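Local coordinates for hydroxyindole o-methyltransferase (PDB 4A6D) that catalyses the last step of melatonin synthesis, transferring a methyl group from S-adenosyl-L-methionine to the hydroxyl of N-acetylserotonin, and works as a homodimer, at the interface of chains A and B. Residues are numbered along the deposited sequence; one frame, centred on the assembly and turned at random. Chains: chain A/B, Hydroxyindole o-methyltransferase.

Contact 1: the interface of chains A and B. Residues chain A 21, 24, 66, 69-70; chain B 294, 297-298.
A:Ser69 and B:Gln297 make the polar link of this patch: the serine hydroxyl OG donates to the side-chain amide oxygen OE1 at 2.7 Å. The bond lies in the carbonyl plane with a C=O...donor angle of 119°, so the hydroxyl meets a lone pair of the amide oxygen. That geometry probably limits rotation of the amide, whose nitrogen NE2 lies 3.4 Å from the backbone N of A:Ile66, a contact between two nitrogens that is not a hydrogen bond.

The stem of the glutamine does apolar work. The side chains of A:Ile66 and B:Gln297 lie side by side, running in opposite senses, with CG1 of the isoleucine 3.6 Å from CB of the glutamine, while A:Ile66 CD1 reaches on to the glutamine's main-chain carbonyl. A chi1 of -66° sets CG1 beside the isoleucine's backbone N and its other branch, CG2, anti to that nitrogen, which directs CG2 at two leucines: it lies 3.9 Å from B:Leu298 CD2 and 4.0 Å from B:Leu294 CD1, the isoleucine side chain standing roughly perpendicular to both.

B:Leu294 is forked between partners. Its CD1 faces A:Ile66 and the CB of A:Ser69, whereas CD2 meets A:Leu70 CD2 at 3.8 Å. With chi1 at 172°, CG is swung away from its own backbone N and the fork projects toward chain A. A:Val21 CG2 sits against both methyls of B:Leu298, 3.8 Å from CD1, with CD2 a little farther.

In the fold, helix 294-305 of chain B presents B:Leu294, B:Gln297 and B:Leu298 from one side. Chain A receives them with helix 57-69, the residue that follows it, and helix 7-31. The dimerisation region of one subunit thus packs on a helix from the methyltransferase region of the other, as befits a homodimer.

Contact 2: the interface of chains A and B. Residues chain A 70-72, 89; chain B 8, 11-12, 15.
The main-chain carbonyl of A:Leu70, just past the end of helix 57-69, faces the phenol of B:Tyr15, and the following A:Lys71 has the left-handed backbone conformation, so the chain turns here before strand 73-78. B:Tyr15 donates its hydroxyl OH to that carbonyl O at 2.5 Å. The C=O...donor angle is 127° and the donor is tilted 22° from the carbonyl plane.

Carbon contacts hold the tyrosine ring beside the turn. A:Leu72 CD2 lies at the ring's edge, in its plane, 3.8 Å from B:Tyr15 CD2. The CD2 methyl of A:Leu70 lies over one face of the ring, off-centre toward the hydroxyl end, 3.9 Å from B:Tyr15 CZ. Both leucine side chains run antiparallel to the tyrosine. Within chain B, the carbonyl O of B:Leu11, one helical turn earlier, sits 3.4 Å above the opposite face, near the CG end. The ring is therefore held between the partner's methyl on one face and its own helix on the other, the two displaced toward opposite ends of the ring, with A:Leu72 at the edge.

A second apolar group centres on A:Leu89, which lies near the start of helix 88-94 and buries 55 Å² of its own surface against chain B. Its CG is anti to the backbone N (chi1 -159°), and its two methyls address different residues of helix 7-31. CD2 packs 3.8 Å from B:Leu12 CD1; CD1 meets B:Leu11 CD2 at 3.9 Å, the two side chains crossing near a right angle. CD1 of A:Leu89 also comes 3.5 Å from the main-chain O of B:Ala8, an approach the small alanine side chain may permit. B:Ala8, B:Leu11, B:Leu12 and B:Tyr15 thus form a stripe along one helix of the dimerisation region.

The folded chain of A:Lys71 leaves its amine NZ 4.0 Å from B:Tyr15 OH, too far to count as a hydrogen bond.

Contact 1: the interface of chains A and B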
# COMPACT_ATOMS: atom_id res chain seq x y z
N VAL A 21 -0.22 5.70 0.39
CA VAL A 21 0.99 6.39 -0.01
C VAL A 21 1.47 5.84 -1.37
O VAL A 21 1.90 6.63 -2.21
CB VAL A 21 2.06 6.29 1.10
CG1 VAL A 21 3.45 6.72 0.60
CG2 VAL A 21 1.65 7.08 2.32
N VAL A 24 -0.93 7.23 -4.04
CA VAL A 24 -0.68 8.66 -4.25
C VAL A 24 0.45 8.82 -5.27
O VAL A 24 0.29 9.56 -6.24
CB VAL A 24 -0.39 9.41 -2.93
CG1 VAL A 24 0.37 10.72 -3.16
CG2 VAL A 24 -1.68 9.67 -2.17
N ILE A 66 -0.23 16.05 -0.35
CA ILE A 66 0.32 14.79 0.16
C ILE A 66 1.76 14.61 -0.40
O ILE A 66 2.65 14.28 0.37
CB ILE A 66 -0.61 13.58 -0.10
CG1 ILE A 66 -1.91 13.74 0.71
CG2 ILE A 66 0.08 12.25 0.23
CD1 ILE A 66 -3.11 13.11 0.18
N SER A 69 4.23 16.69 1.65
CA SER A 69 4.47 16.00 2.93
C SER A 69 5.37 14.76 2.76
O SER A 69 6.19 14.47 3.65
CB SER A 69 3.14 15.58 3.56
OG SER A 69 2.38 16.72 3.93
N LEU A 70 5.23 14.04 1.63
CA LEU A 70 6.02 12.85 1.30
C LEU A 70 7.42 13.21 0.78
O LEU A 70 8.23 12.32 0.58
CB LEU A 70 5.30 11.96 0.25
CG LEU A 70 4.05 11.19 0.70
CD1 LEU A 70 3.46 10.39 -0.46
CD2 LEU A 70 4.33 10.26 1.89
N LEU B 294 0.25 14.29 7.81
CA LEU B 294 0.19 13.40 6.67
C LEU B 294 -0.96 12.39 6.76
O LEU B 294 -1.71 12.22 5.78
CB LEU B 294 1.56 12.71 6.47
CG LEU B 294 1.67 11.57 5.42
CD1 LEU B 294 1.14 12.00 4.05
CD2 LEU B 294 3.11 11.12 5.33
N GLN B 297 -4.21 14.13 5.97
CA GLN B 297 -4.27 14.40 4.53
C GLN B 297 -4.66 13.10 3.79
O GLN B 297 -5.51 13.15 2.88
CB GLN B 297 -2.91 14.88 4.02
CG GLN B 297 -2.51 16.28 4.43
CD GLN B 297 -1.08 16.49 3.98
OE1 GLN B 297 -0.13 16.00 4.59
NE2 GLN B 297 -0.89 17.12 2.86
N LEU B 298 -4.09 11.94 4.21
CA LEU B 298 -4.41 10.66 3.57
C LEU B 298 -5.88 10.33 3.81
O LEU B 298 -6.59 9.96 2.88
CB LEU B 298 -3.48 9.50 4.01
CG LEU B 298 -1.99 9.57 3.60
CD1 LEU B 298 -1.19 8.56 4.35
CD2 LEU B 298 -1.80 9.34 2.11

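Contact 2: the interface of chains A and B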
# COMPACT_ATOMS: atom_id res chain seq x y z
N LEU A 70 5.23 14.04 1.63
CA LEU A 70 6.02 12.85 1.30
C LEU A 70 7.42 13.21 0.78
O LEU A 70 8.23 12.32 0.58
CB LEU A 70 5.30 11.96 0.25
CG LEU A 70 4.05 11.19 0.70
CD1 LEU A 70 3.46 10.39 -0.46
CD2 LEU A 70 4.33 10.26 1.89
N LYS A 71 7.70 14.50 0.54
CA LYS A 71 9.00 14.98 0.00
C LYS A 71 9.20 14.63 -1.47
O LYS A 71 10.34 14.58 -1.96
CB LYS A 71 10.23 14.62 0.88
CG LYS A 71 10.24 15.29 2.26
CD LYS A 71 9.90 14.30 3.40
CE LYS A 71 10.98 13.26 3.70
NZ LYS A 71 10.46 12.11 4.50
N LEU A 72 8.08 14.41 -2.19
CA LEU A 72 8.16 14.16 -3.63
C LEU A 72 8.10 15.53 -4.31
O LEU A 72 8.68 15.71 -5.37
CB LEU A 72 7.04 13.22 -4.12
CG LEU A 72 6.96 11.83 -3.49
CD1 LEU A 72 5.64 11.15 -3.82
CD2 LEU A 72 8.16 10.97 -3.87
N LEU A 89 14.51 14.16 -6.30
CA LEU A 89 13.87 12.84 -6.38
C LEU A 89 12.95 12.72 -7.61
O LEU A 89 13.12 11.80 -8.40
CB LEU A 89 13.05 12.60 -5.08
CG LEU A 89 12.72 11.15 -4.70
CD1 LEU A 89 12.39 11.05 -3.22
CD2 LEU A 89 11.58 10.59 -5.53
N ALA B 8 17.27 9.02 -1.79
CA ALA B 8 16.05 9.40 -2.53
C ALA B 8 15.46 8.19 -3.25
O ALA B 8 14.25 8.06 -3.34
CB ALA B 8 16.36 10.50 -3.54
N LEU B 11 13.87 5.96 -0.62
CA LEU B 11 12.61 6.57 -0.22
C LEU B 11 11.48 6.27 -1.23
O LEU B 11 10.39 5.85 -0.84
CB LEU B 11 12.80 8.09 0.04
CG LEU B 11 11.59 8.82 0.66
CD1 LEU B 11 11.40 8.43 2.11
CD2 LEU B 11 11.76 10.31 0.52
N LEU B 12 11.77 6.46 -2.51
CA LEU B 12 10.86 6.17 -3.62
C LEU B 12 10.39 4.69 -3.60
O LEU B 12 9.21 4.42 -3.83
CB LEU B 12 11.56 6.49 -4.95
CG LEU B 12 10.70 6.32 -6.20
CD1 LEU B 12 9.60 7.40 -6.27
CD2 LEU B 12 11.57 6.32 -7.42
N TYR B 15 7.98 3.95 -0.69
CA TYR B 15 6.65 4.43 -1.05
C TYR B 15 6.02 3.48 -2.04
O TYR B 15 4.86 3.12 -1.89
CB TYR B 15 6.72 5.85 -1.66
CG TYR B 15 7.18 6.98 -0.74
CD1 TYR B 15 7.15 6.84 0.65
CD2 TYR B 15 7.59 8.20 -1.26
CE1 TYR B 15 7.52 7.87 1.49
CE2 TYR B 15 7.99 9.24 -0.43
CZ TYR B 15 7.93 9.08 0.95
OH TYR B 15 8.34 10.09 1.78

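The C-alpha centres of contact 1 and contact 2 lie about 11 Å apart, and A:Leu70 belongs to both: its side chain serves each, while its carbonyl takes part in contact 2. Helix 7-31 also recurs, from chain A in contact 1 and from chain B in contact 2. Two-fold symmetry repeats both patches with the chains exchanged. The centres are about 29 Å and 23 Å from A:His255, the inferred catalytic residue of chain A. Contact 1, however, packs chain A's dimerisation region on the chain B helix that carries substrate-binding B:Asn302, so dimerisation may support that active site.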